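Local coordinates for phytanoyl-CoA dioxygenase (Streptomyces malaysiense, PDB 6ZYL), which catalyses the beta-hydroxylation of thioholgamide as a non-heme monooxygenase, probably with iron and 2-oxoglutarate as in its phytanoyl-CoA dioxygenase relatives, at residues L44-A49 / L203-Q208; Q51-C56 / A149-T154; L114-A119 / G228-A233; H142-W147 / C209-L214. All blocks are in the same frame, centred on the assembly; numbering follows the deposited sequence.

Contact 1. Residues L44-A49 / L203-Q208; sequences LTHAEA and LLDAGQ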
loop_
_atom_site.group_PDB
_atom_site.type_symbol
_atom_site.label_atom_id
_atom_site.label_comp_id
_atom_site.label_asym_id
_atom_site.label_seq_id
_atom_site.Cartn_x
_atom_site.Cartn_y
_atom_site.Cartn_z
ATOM N N LEU A 44 8.360 12.279 3.083
ATOM C CA LEU A 44 9.561 12.588 2.325
ATOM C C LEU A 44 9.537 14.037 1.857
ATOM O O LEU A 44 8.476 14.610 1.599
ATOM C CB LEU A 44 9.690 11.661 1.116
ATOM C CG LEU A 44 10.353 10.301 1.334
ATOM C CD1 LEU A 44 9.699 9.543 2.471
ATOM C CD2 LEU A 44 10.302 9.486 0.041
ATOM N N THR A 45 10.725 14.629 1.759
ATOM C CA THR A 45 10.860 15.924 1.114
ATOM C C THR A 45 10.674 15.767 -0.394
ATOM O O THR A 45 10.683 14.658 -0.936
ATOM C CB THR A 45 12.230 16.537 1.408
ATOM O OG1 THR A 45 13.256 15.721 0.828
ATOM C CG2 THR A 45 12.463 16.653 2.908
ATOM N N HIS A 46 10.504 16.899 -1.081
ATOM C CA HIS A 46 10.431 16.855 -2.539
ATOM C C HIS A 46 11.675 16.199 -3.124
ATOM O O HIS A 46 11.587 15.409 -4.070
ATOM C CB HIS A 46 10.259 18.264 -3.109
ATOM C CG HIS A 46 8.977 18.928 -2.714
ATOM N ND1 HIS A 46 7.869 18.952 -3.532
ATOM C CD2 HIS A 46 8.631 19.598 -1.589
ATOM C CE1 HIS A 46 6.893 19.606 -2.927
ATOM N NE2 HIS A 46 7.329 20.006 -1.746
ATOM N N ALA A 47 12.848 16.512 -2.563
ATOM C CA ALA A 47 14.093 15.955 -3.080
ATOM C C ALA A 47 14.185 14.461 -2.803
ATOM O O ALA A 47 14.643 13.694 -3.657
ATOM C CB ALA A 47 15.288 16.689 -2.470
ATOM N N GLU A 48 13.761 14.029 -1.613
ATOM C CA GLU A 48 13.736 12.601 -1.316
ATOM C C GLU A 48 12.734 11.878 -2.208
ATOM O O GLU A 48 12.991 10.759 -2.667
ATOM C CB GLU A 48 13.405 12.380 0.159
ATOM C CG GLU A 48 14.530 12.763 1.104
ATOM C CD GLU A 48 14.085 12.855 2.551
ATOM O OE1 GLU A 48 12.870 13.008 2.803
ATOM O OE2 GLU A 48 14.957 12.781 3.440
ATOM N N ALA A 49 11.587 12.507 -2.468
ATOM C CA ALA A 49 10.600 11.899 -3.353
ATOM C C ALA A 49 11.162 11.715 -4.756
ATOM O O ALA A 49 10.985 10.655 -5.367
ATOM C CB ALA A 49 9.332 12.749 -3.394
ATOM N N LEU A 203 -4.992 14.782 -2.992
ATOM C CA LEU A 203 -4.061 15.692 -3.647
ATOM C C LEU A 203 -2.856 15.903 -2.743
ATOM O O LEU A 203 -2.994 16.409 -1.624
ATOM C CB LEU A 203 -4.742 17.021 -3.964
ATOM C CG LEU A 203 -6.040 16.880 -4.764
ATOM C CD1 LEU A 203 -6.754 18.215 -4.894
ATOM C CD2 LEU A 203 -5.756 16.282 -6.138
ATOM N N LEU A 204 -1.679 15.530 -3.239
ATOM C CA LEU A 204 -0.478 15.500 -2.424
ATOM C C LEU A 204 0.693 16.121 -3.168
ATOM O O LEU A 204 0.842 15.928 -4.377
ATOM C CB LEU A 204 -0.114 14.058 -2.042
ATOM C CG LEU A 204 -1.167 13.212 -1.328
ATOM C CD1 LEU A 204 -0.735 11.752 -1.287
ATOM C CD2 LEU A 204 -1.397 13.746 0.072
ATOM N N ASP A 205 1.521 16.861 -2.435
ATOM C CA ASP A 205 2.855 17.177 -2.920
ATOM C C ASP A 205 3.691 15.903 -2.960
ATOM O O ASP A 205 3.540 15.014 -2.116
ATOM C CB ASP A 205 3.535 18.205 -2.017
ATOM C CG ASP A 205 2.891 19.575 -2.096
ATOM O OD1 ASP A 205 2.060 19.802 -3.001
ATOM O OD2 ASP A 205 3.221 20.427 -1.245
ATOM N N ALA A 206 4.573 15.809 -3.953
ATOM C CA ALA A 206 5.515 14.697 -4.001
ATOM C C ALA A 206 6.256 14.596 -2.674
ATOM O O ALA A 206 6.788 15.588 -2.168
ATOM C CB ALA A 206 6.505 14.887 -5.152
ATOM N N GLY A 207 6.270 13.393 -2.100
ATOM C CA GLY A 207 6.864 13.146 -0.809
ATOM C C GLY A 207 5.856 13.008 0.315
ATOM O O GLY A 207 6.128 12.308 1.297
ATOM N N GLN A 208 4.711 13.674 0.200
ATOM C CA GLN A 208 3.646 13.487 1.167
ATOM C C GLN A 208 2.960 12.144 0.932
ATOM O O GLN A 208 3.145 11.486 -0.097
ATOM C CB GLN A 208 2.624 14.619 1.073
ATOM C CG GLN A 208 3.192 16.003 1.324
ATOM C CD GLN A 208 2.128 17.080 1.272
ATOM O OE1 GLN A 208 1.297 17.104 0.365
ATOM N NE2 GLN A 208 2.146 17.975 2.250
HETATM O O HOH W 1 6.959 16.711 0.196
#
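L44 and G207 bring their backbones together just where helix 46-66 starts, with L44 N donating to G207 O at 2.9 Å. The partner of the helix start is a type II beta turn, D205 to Q208, in the loop that leads into strand 209-212. G207 fills the turn position that calls for a positive phi, and it has 103°. A side chain there would also run into L44 O, which instead receives a CA-H...O contact from G207 CA at 3.2 Å. The helix end is closed by a capping box: T45 OG1 accepts from E48 N, while E48 OE1 takes the N-H of T45 in return. One turn in, A49 CB rests on the turn backbone, 3.4 Å from G207 N, and meets the methyl of A206. The H46 ring lies across the turn: its CG is anti to the carbonyl carbon (chi1 -64°), which sets CE1 3.8 Å from D205 CB; the ring and the D205 carboxylate are turned 42° apart. A206 O lies above one face of that ring, offset toward its rim. A206 N bonds to D152 OD1, and the backbones of G207 and Q208 bond to A149 at the end of strand 143-149. A water bridges the two backbones, giving one proton to L44 O at 2.9 Å and the other to A206 O at 2.6 Å.

Contact 2. Residues Q51-C56 / A149-T154; sequences QALAEC and ALTDTT
A52, the first residue of the 51-56 helical turn to meet the 149-154 loop, sets its CB 4.2 Å from L150 CD2. A52 also touches R88 and I89 of helix 84-90. L53 comes next and carries much of the contact. With CG anti to the backbone N (chi1 178°), its branch leans out over the loop: CD1 lies 4.2 Å from L150 CB, and CD2 lies 3.7 Å from T151 CG2, the L53 and T151 side chains crossing at a slant. L53 also packs on F230 of strand 229-237. One turn beyond A52, C56 offers its CB to L150 CD1 at 4.4 Å, so the fork of L150 spreads between A52 and C56, one methyl to each. T151 has two jobs. Its CG2 packs on L53, while OG1, between the backbone N and the carbonyl carbon (chi1 61°), receives the N-H of F230 and donates to D152 O at 3.2 Å. An alanine here would remove both branches and would probably leave the F230 N-H without its acceptor and L53 CD2 without its methyl partner. The side-chain contacts across the pair are apolar. This is an amphipathic helix packed over one face of the main sheet, at the loop where strand 143-149 ends, as in the double-stranded beta-helix fold of the PhyH family.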
loop_
_atom_site.group_PDB
_atom_site.type_symbol
_atom_site.label_atom_id
_atom_site.label_comp_id
_atom_site.label_asym_id
_atom_site.label_seq_id
_atom_site.Cartn_x
_atom_site.Cartn_y
_atom_site.Cartn_z
ATOM N N GLN A 51 14.373 11.550 -5.621
ATOM C CA GLN A 51 15.436 10.551 -5.571
ATOM C C GLN A 51 14.850 9.147 -5.472
ATOM O O GLN A 51 15.276 8.230 -6.184
ATOM C CB GLN A 51 16.367 10.837 -4.392
ATOM C CG GLN A 51 17.537 9.873 -4.261
ATOM C CD GLN A 51 18.354 9.754 -5.535
ATOM O OE1 GLN A 51 18.440 10.693 -6.328
ATOM N NE2 GLN A 51 18.963 8.593 -5.735
ATOM N N ALA A 52 13.860 8.964 -4.596
ATOM C CA ALA A 52 13.193 7.670 -4.497
ATOM C C ALA A 52 12.565 7.273 -5.827
ATOM O O ALA A 52 12.636 6.108 -6.234
ATOM C CB ALA A 52 12.136 7.709 -3.394
ATOM N N LEU A 53 11.941 8.228 -6.519
ATOM C CA LEU A 53 11.347 7.921 -7.815
ATOM C C LEU A 53 12.406 7.459 -8.806
ATOM O O LEU A 53 12.181 6.515 -9.572
ATOM C CB LEU A 53 10.604 9.143 -8.354
ATOM C CG LEU A 53 9.965 8.987 -9.735
ATOM C CD1 LEU A 53 8.937 7.867 -9.732
ATOM C CD2 LEU A 53 9.330 10.298 -10.184
ATOM N N ALA A 54 13.569 8.115 -8.809
ATOM C CA ALA A 54 14.650 7.695 -9.696
ATOM C C ALA A 54 15.110 6.280 -9.365
ATOM O O ALA A 54 15.336 5.464 -10.266
ATOM C CB ALA A 54 15.819 8.674 -9.600
ATOM N N GLU A 55 15.254 5.972 -8.075
ATOM C CA GLU A 55 15.660 4.628 -7.676
ATOM C C GLU A 55 14.578 3.608 -8.006
ATOM O O GLU A 55 14.884 2.473 -8.390
ATOM C CB GLU A 55 15.987 4.613 -6.183
ATOM C CG GLU A 55 17.148 5.521 -5.816
ATOM C CD GLU A 55 17.373 5.625 -4.320
ATOM O OE1 GLU A 55 16.734 4.867 -3.562
ATOM O OE2 GLU A 55 18.193 6.470 -3.903
ATOM N N CYS A 56 13.328 3.993 -7.919
ATOM C CA CYS A 56 12.255 3.109 -8.265
ATOM C C CYS A 56 12.279 2.767 -9.742
ATOM O O CYS A 56 12.106 1.673 -10.110
ATOM C CB CYS A 56 10.930 3.715 -7.868
ATOM S SG CYS A 56 9.487 2.950 -8.492
ATOM N N ALA A 149 3.161 9.453 -2.165
ATOM C CA ALA A 149 3.236 10.090 -3.475
ATOM C C ALA A 149 4.701 10.247 -3.868
ATOM O O ALA A 149 5.433 11.038 -3.264
ATOM C CB ALA A 149 2.533 11.446 -3.457
ATOM N N LEU A 150 5.133 9.488 -4.877
ATOM C CA LEU A 150 6.473 9.670 -5.420
ATOM C C LEU A 150 6.500 10.786 -6.456
ATOM O O LEU A 150 7.526 11.457 -6.610
ATOM C CB LEU A 150 6.979 8.364 -6.029
ATOM C CG LEU A 150 7.157 7.201 -5.050
ATOM C CD1 LEU A 150 7.789 6.003 -5.753
ATOM C CD2 LEU A 150 7.989 7.609 -3.844
ATOM N N THR A 151 5.398 10.979 -7.175
ATOM C CA THR A 151 5.123 12.187 -7.938
ATOM C C THR A 151 4.026 12.975 -7.231
ATOM O O THR A 151 3.350 12.469 -6.332
ATOM C CB THR A 151 4.675 11.857 -9.370
ATOM O OG1 THR A 151 3.473 11.076 -9.324
ATOM C CG2 THR A 151 5.753 11.097 -10.121
ATOM N N ASP A 152 3.843 14.226 -7.649
ATOM C CA ASP A 152 2.646 14.955 -7.253
ATOM C C ASP A 152 1.405 14.164 -7.657
ATOM O O ASP A 152 1.412 13.421 -8.642
ATOM C CB ASP A 152 2.600 16.334 -7.915
ATOM C CG ASP A 152 3.655 17.284 -7.385
ATOM O OD1 ASP A 152 4.105 17.113 -6.232
ATOM O OD2 ASP A 152 4.027 18.214 -8.130
ATOM N N THR A 153 0.328 14.322 -6.894
ATOM C CA THR A 153 -0.988 13.836 -7.294
ATOM C C THR A 153 -1.896 15.042 -7.480
ATOM O O THR A 153 -2.014 15.881 -6.579
ATOM C CB THR A 153 -1.578 12.855 -6.275
ATOM O OG1 THR A 153 -1.782 13.511 -5.020
ATOM C CG2 THR A 153 -0.649 11.658 -6.098
ATOM N N THR A 154 -2.514 15.136 -8.654
ATOM C CA THR A 154 -3.306 16.290 -9.054
ATOM C C THR A 154 -4.698 15.825 -9.457
ATOM O O THR A 154 -4.977 14.626 -9.541
ATOM C CB THR A 154 -2.649 17.038 -10.220
ATOM O OG1 THR A 154 -2.905 16.333 -11.441
ATOM C CG2 THR A 154 -1.145 17.148 -10.011
#

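Contact 3. Residues L114-A119 / G228-A233; sequences LFIRPA and GRFNFA
Strands 107-117 and 229-237 form an antiparallel ladder in the main sheet of the double-stranded beta-helix, their short axes 4.8 Å apart. F115 with N231 and R117 with R229 are hydrogen-bonded pairs; L114-F232 and I116-F230 are the non-hydrogen-bonded ones. F115 O is gripped twice, by R229 NH2 at 2.9 Å and by N231 N at 3.0 Å, the two reaching it from opposite faces of its carbonyl plane. The guanidinium of R229 meets this oxygen edge-on, in its own plane, with R117 CD 3.5 Å above one face and N231 CG over the other. R229 NH2 also binds a tartrate, probably from the crystallisation liquor; relatives hold 2-oxoglutarate with an arginine on the equivalent strand. A leucine in its place would probably leave the tartrate without this donor and F115 O with one bond fewer. On the other side of the sheet, I116 CG2 sits over the centre of the F230 ring, 3.8 Å from its centroid and 12° off the normal, a CH-pi contact. That side lies under helix 46-66, where L53 and Q57 touch F230 and L60 touches I116, and under helix 84-90, whose W85 meets F232 edge-to-face; strand 143-149 flanks 229-237.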
loop_
_atom_site.group_PDB
_atom_site.type_symbol
_atom_site.label_atom_id
_atom_site.label_comp_id
_atom_site.label_asym_id
_atom_site.label_seq_id
_atom_site.Cartn_x
_atom_site.Cartn_y
_atom_site.Cartn_z
ATOM N N LEU A 114 3.359 -0.888 -5.800
ATOM C CA LEU A 114 3.581 0.236 -6.699
ATOM C C LEU A 114 2.314 0.425 -7.525
ATOM O O LEU A 114 1.896 -0.492 -8.239
ATOM C CB LEU A 114 4.788 -0.001 -7.603
ATOM C CG LEU A 114 6.108 0.614 -7.143
ATOM C CD1 LEU A 114 7.246 0.122 -8.036
ATOM C CD2 LEU A 114 6.049 2.132 -7.135
ATOM N N PHE A 115 1.694 1.593 -7.404
ATOM C CA PHE A 115 0.512 1.957 -8.184
ATOM C C PHE A 115 0.940 3.070 -9.134
ATOM O O PHE A 115 1.074 4.228 -8.731
ATOM C CB PHE A 115 -0.636 2.391 -7.278
ATOM C CG PHE A 115 -1.177 1.286 -6.414
ATOM C CD1 PHE A 115 -1.533 0.065 -6.967
ATOM C CD2 PHE A 115 -1.330 1.467 -5.052
ATOM C CE1 PHE A 115 -2.030 -0.953 -6.175
ATOM C CE2 PHE A 115 -1.828 0.455 -4.254
ATOM C CZ PHE A 115 -2.179 -0.757 -4.817
ATOM N N ILE A 116 1.172 2.710 -10.393
ATOM C CA ILE A 116 1.671 3.633 -11.403
ATOM C C ILE A 116 0.598 3.810 -12.465
ATOM O O ILE A 116 0.110 2.826 -13.033
ATOM C CB ILE A 116 2.983 3.129 -12.030
ATOM C CG1 ILE A 116 4.051 2.956 -10.948
ATOM C CG2 ILE A 116 3.466 4.088 -13.107
ATOM C CD1 ILE A 116 5.191 2.043 -11.350
ATOM N N ARG A 117 0.223 5.058 -12.719
ATOM C CA ARG A 117 -0.706 5.394 -13.792
ATOM C C ARG A 117 0.056 6.187 -14.843
ATOM O O ARG A 117 0.306 7.388 -14.655
ATOM C CB ARG A 117 -1.891 6.192 -13.249
ATOM C CG ARG A 117 -2.689 5.400 -12.219
ATOM C CD ARG A 117 -4.000 6.069 -11.859
ATOM N NE ARG A 117 -5.089 5.646 -12.736
ATOM C CZ ARG A 117 -5.799 4.535 -12.568
ATOM N NH1 ARG A 117 -5.543 3.724 -11.551
ATOM N NH2 ARG A 117 -6.771 4.237 -13.419
ATOM N N PRO A 118 0.463 5.568 -15.949
ATOM C CA PRO A 118 1.350 6.256 -16.894
ATOM C C PRO A 118 0.625 7.377 -17.623
ATOM O O PRO A 118 -0.597 7.528 -17.557
ATOM C CB PRO A 118 1.797 5.155 -17.862
ATOM C CG PRO A 118 0.808 4.049 -17.707
ATOM C CD PRO A 118 0.067 4.223 -16.408
ATOM N N ALA A 119 1.420 8.173 -18.336
ATOM C CA ALA A 119 0.887 9.294 -19.096
ATOM C C ALA A 119 -0.214 8.830 -20.041
ATOM O O ALA A 119 -0.103 7.786 -20.687
ATOM C CB ALA A 119 2.007 9.970 -19.889
ATOM N N GLY A 228 3.748 10.377 -15.915
ATOM C CA GLY A 228 3.236 9.277 -15.129
ATOM C C GLY A 228 3.060 9.648 -13.668
ATOM O O GLY A 228 3.769 10.492 -13.122
ATOM N N ARG A 229 2.092 8.993 -13.031
ATOM C CA ARG A 229 1.775 9.189 -11.621
ATOM C C ARG A 229 2.247 7.963 -10.852
ATOM O O ARG A 229 1.794 6.848 -11.125
ATOM C CB ARG A 229 0.274 9.409 -11.441
ATOM C CG ARG A 229 -0.169 9.720 -10.027
ATOM C CD ARG A 229 -1.426 8.932 -9.678
ATOM N NE ARG A 229 -1.107 7.560 -9.295
ATOM C CZ ARG A 229 -1.976 6.702 -8.772
ATOM N NH1 ARG A 229 -3.234 7.065 -8.568
ATOM N NH2 ARG A 229 -1.583 5.477 -8.448
ATOM N N PHE A 230 3.156 8.171 -9.899
ATOM C CA PHE A 230 3.801 7.081 -9.172
ATOM C C PHE A 230 3.430 7.164 -7.699
ATOM O O PHE A 230 3.700 8.176 -7.046
ATOM C CB PHE A 230 5.326 7.133 -9.319
ATOM C CG PHE A 230 5.831 6.709 -10.666
ATOM C CD1 PHE A 230 5.645 7.517 -11.773
ATOM C CD2 PHE A 230 6.509 5.512 -10.820
ATOM C CE1 PHE A 230 6.112 7.133 -13.013
ATOM C CE2 PHE A 230 6.977 5.120 -12.059
ATOM C CZ PHE A 230 6.778 5.932 -13.158
ATOM N N ASN A 231 2.849 6.089 -7.171
ATOM C CA ASN A 231 2.512 6.006 -5.758
ATOM C C ASN A 231 2.971 4.668 -5.199
ATOM O O ASN A 231 2.873 3.634 -5.868
ATOM C CB ASN A 231 1.013 6.198 -5.544
ATOM C CG ASN A 231 0.558 7.604 -5.893
ATOM O OD1 ASN A 231 0.306 7.916 -7.057
ATOM N ND2 ASN A 231 0.470 8.466 -4.885
ATOM N N PHE A 232 3.487 4.707 -3.975
ATOM C CA PHE A 232 4.052 3.553 -3.284
ATOM C C PHE A 232 3.216 3.330 -2.031
ATOM O O PHE A 232 3.211 4.171 -1.124
ATOM C CB PHE A 232 5.524 3.804 -2.958
ATOM C CG PHE A 232 6.179 2.703 -2.183
ATOM C CD1 PHE A 232 6.418 1.468 -2.765
ATOM C CD2 PHE A 232 6.576 2.910 -0.874
ATOM C CE1 PHE A 232 7.028 0.457 -2.047
ATOM C CE2 PHE A 232 7.186 1.904 -0.152
ATOM C CZ PHE A 232 7.413 0.677 -0.739
ATOM N N ALA A 233 2.498 2.210 -1.988
ATOM C CA ALA A 233 1.540 1.924 -0.928
ATOM C C ALA A 233 2.109 0.893 0.036
ATOM O O ALA A 233 2.708 -0.102 -0.381
ATOM C CB ALA A 233 0.220 1.416 -1.511
#

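Contact 4. Residues H142-W147 / C209-L214; sequences HAARVW and CSVHHL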
loop_
_atom_site.group_PDB
_atom_site.type_symbol
_atom_site.label_atom_id
_atom_site.label_comp_id
_atom_site.label_asym_id
_atom_site.label_seq_id
_atom_site.Cartn_x
_atom_site.Cartn_y
_atom_site.Cartn_z
ATOM N N HIS A 142 -6.841 -2.216 13.453
ATOM C CA HIS A 142 -5.412 -2.435 13.639
ATOM C C HIS A 142 -4.646 -2.488 12.322
ATOM O O HIS A 142 -3.613 -3.159 12.228
ATOM C CB HIS A 142 -5.176 -3.720 14.432
ATOM C CG HIS A 142 -5.929 -3.778 15.725
ATOM N ND1 HIS A 142 -5.693 -2.899 16.759
ATOM C CD2 HIS A 142 -6.920 -4.599 16.148
ATOM C CE1 HIS A 142 -6.500 -3.179 17.766
ATOM N NE2 HIS A 142 -7.254 -4.208 17.422
ATOM N N ALA A 143 -5.113 -1.773 11.303
ATOM C CA ALA A 143 -4.390 -1.726 10.043
ATOM C C ALA A 143 -4.630 -0.388 9.361
ATOM O O ALA A 143 -5.630 0.290 9.606
ATOM C CB ALA A 143 -4.800 -2.873 9.112
ATOM N N ALA A 144 -3.694 -0.025 8.488
ATOM C CA ALA A 144 -3.788 1.194 7.700
ATOM C C ALA A 144 -2.852 1.062 6.510
ATOM O O ALA A 144 -1.781 0.459 6.621
ATOM C CB ALA A 144 -3.428 2.432 8.530
ATOM N N ARG A 145 -3.267 1.612 5.374
ATOM C CA ARG A 145 -2.438 1.654 4.177
ATOM C C ARG A 145 -1.884 3.064 4.015
ATOM O O ARG A 145 -2.648 4.035 3.971
ATOM C CB ARG A 145 -3.231 1.245 2.937
ATOM C CG ARG A 145 -2.443 1.393 1.644
ATOM C CD ARG A 145 -3.120 0.681 0.483
ATOM N NE ARG A 145 -3.019 -0.771 0.599
ATOM C CZ ARG A 145 -3.375 -1.622 -0.356
ATOM N NH1 ARG A 145 -3.855 -1.168 -1.504
ATOM N NH2 ARG A 145 -3.248 -2.928 -0.164
ATOM N N VAL A 146 -0.561 3.172 3.932
ATOM C CA VAL A 146 0.118 4.441 3.692
ATOM C C VAL A 146 0.390 4.548 2.198
ATOM O O VAL A 146 1.101 3.715 1.626
ATOM C CB VAL A 146 1.417 4.547 4.505
ATOM C CG1 VAL A 146 2.139 5.848 4.180
ATOM C CG2 VAL A 146 1.113 4.450 5.994
ATOM N N TRP A 147 -0.174 5.575 1.572
ATOM C CA TRP A 147 -0.136 5.793 0.126
ATOM C C TRP A 147 0.821 6.954 -0.123
ATOM O O TRP A 147 0.436 8.121 -0.005
ATOM C CB TRP A 147 -1.545 6.085 -0.372
ATOM C CG TRP A 147 -1.784 6.021 -1.842
ATOM C CD1 TRP A 147 -1.812 4.906 -2.625
ATOM C CD2 TRP A 147 -2.090 7.124 -2.699
ATOM N NE1 TRP A 147 -2.103 5.249 -3.925
ATOM C CE2 TRP A 147 -2.275 6.607 -3.996
ATOM C CE3 TRP A 147 -2.218 8.502 -2.498
ATOM C CZ2 TRP A 147 -2.581 7.419 -5.087
ATOM C CZ3 TRP A 147 -2.522 9.308 -3.583
ATOM C CH2 TRP A 147 -2.700 8.764 -4.859
ATOM N N CYS A 209 2.144 11.740 1.898
ATOM C CA CYS A 209 1.414 10.490 1.780
ATOM C C CYS A 209 0.021 10.658 2.362
ATOM O O CYS A 209 -0.269 11.610 3.088
ATOM C CB CYS A 209 2.148 9.340 2.478
ATOM S SG CYS A 209 2.153 9.452 4.273
ATOM N N SER A 210 -0.846 9.716 2.008
ATOM C CA SER A 210 -2.179 9.595 2.569
ATOM C C SER A 210 -2.261 8.262 3.297
ATOM O O SER A 210 -1.656 7.273 2.869
ATOM C CB SER A 210 -3.250 9.678 1.481
ATOM O OG SER A 210 -4.542 9.554 2.043
ATOM N N VAL A 211 -2.988 8.244 4.407
ATOM C CA VAL A 211 -3.217 7.037 5.192
ATOM C C VAL A 211 -4.716 6.787 5.198
ATOM O O VAL A 211 -5.490 7.663 5.599
ATOM C CB VAL A 211 -2.682 7.173 6.626
ATOM C CG1 VAL A 211 -2.675 5.814 7.317
ATOM C CG2 VAL A 211 -1.296 7.796 6.624
ATOM N N HIS A 212 -5.132 5.606 4.750
ATOM C CA HIS A 212 -6.549 5.282 4.729
ATOM C C HIS A 212 -6.801 3.883 5.274
ATOM O O HIS A 212 -5.921 3.017 5.270
ATOM C CB HIS A 212 -7.146 5.437 3.303
ATOM C CG HIS A 212 -6.611 4.472 2.289
ATOM N ND1 HIS A 212 -5.785 4.862 1.256
ATOM C CD2 HIS A 212 -6.829 3.147 2.116
ATOM C CE1 HIS A 212 -5.496 3.813 0.506
ATOM N NE2 HIS A 212 -6.115 2.759 1.008
ATOM N N HIS A 213 -8.016 3.715 5.793
ATOM C CA HIS A 213 -8.507 2.436 6.286
ATOM C C HIS A 213 -8.643 1.452 5.133
ATOM O O HIS A 213 -8.993 1.829 4.012
ATOM C CB HIS A 213 -9.860 2.667 6.968
ATOM C CG HIS A 213 -10.278 1.582 7.908
ATOM N ND1 HIS A 213 -10.957 0.462 7.489
ATOM C CD2 HIS A 213 -10.160 1.468 9.253
ATOM C CE1 HIS A 213 -11.215 -0.312 8.528
ATOM N NE2 HIS A 213 -10.741 0.278 9.611
ATOM N N LEU A 214 -8.351 0.179 5.407
ATOM C CA LEU A 214 -8.455 -0.831 4.361
ATOM C C LEU A 214 -9.893 -1.066 3.914
ATOM O O LEU A 214 -10.103 -1.711 2.880
ATOM C CB LEU A 214 -7.837 -2.147 4.831
ATOM C CG LEU A 214 -6.320 -2.130 5.035
ATOM C CD1 LEU A 214 -5.829 -3.500 5.495
ATOM C CD2 LEU A 214 -5.589 -1.701 3.772
HETATM O O HOH W 2 -7.704 -0.723 8.079
#
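R145 and W147 pair with H212 and S210 in an antiparallel ladder within the main sheet of the double-stranded beta-helix. Four backbone hydrogen bonds hold it, among them R145 N to H212 O, 3.0 Å and nearly straight at 174°, and the short W147 N to S210 O. Apolar contacts fill the face of V146 and V211: V146 CG1 touches C209 SG at 3.6 Å, A144 CB touches V211 CG1 at 3.7 Å, and helix 93-103 covers this side. On the other face the L214 side chain crosses that of R145 at about a right angle, CD2 lying 3.9 Å from R145 CB, and R145 and H212 run side by side. H212 CG stands between its backbone N and carbonyl carbon (chi1 66°), which turns a face of the imidazole to R145 CB, 4.2 Å from the ring centroid, a CH-pi contact. R145 NE makes a salt bridge with D235, while H212 bonds to Y162 through ND1 and to D130 through NE2. D130 and H218 are probably iron ligands (the family's His-X-Asp...His motif), which would put H212 in the second shell. A water accepts from L214 N at 2.9 Å and lies 2.8 Å from A143 O.

In chain order the segments run 44-49, 51-56, 114-119, 142-147, 149-154, 203-208, 209-214, 228-233: contacts 1 and 2 alternate with contacts 3 and 4, while 2 is nested in 1 and 4 in 3. Contacts 1 and 2, centres about 7 Å apart, share helix 46-66. Contacts 2 and 3, centres about 8 Å apart, are linked by the L150-F230 backbone bond. The centre of contact 4 lies about 17 Å from those of contacts 1 and 3, yet W147 touches L204, T153, N231 and R229. Contacts 3 and 4 meet in one sheet, where R229 and W147 both bind the tartrate, probably marking the active-site pocket, while contacts 1 and 2 hold helix 46-66 against loops beside that sheet.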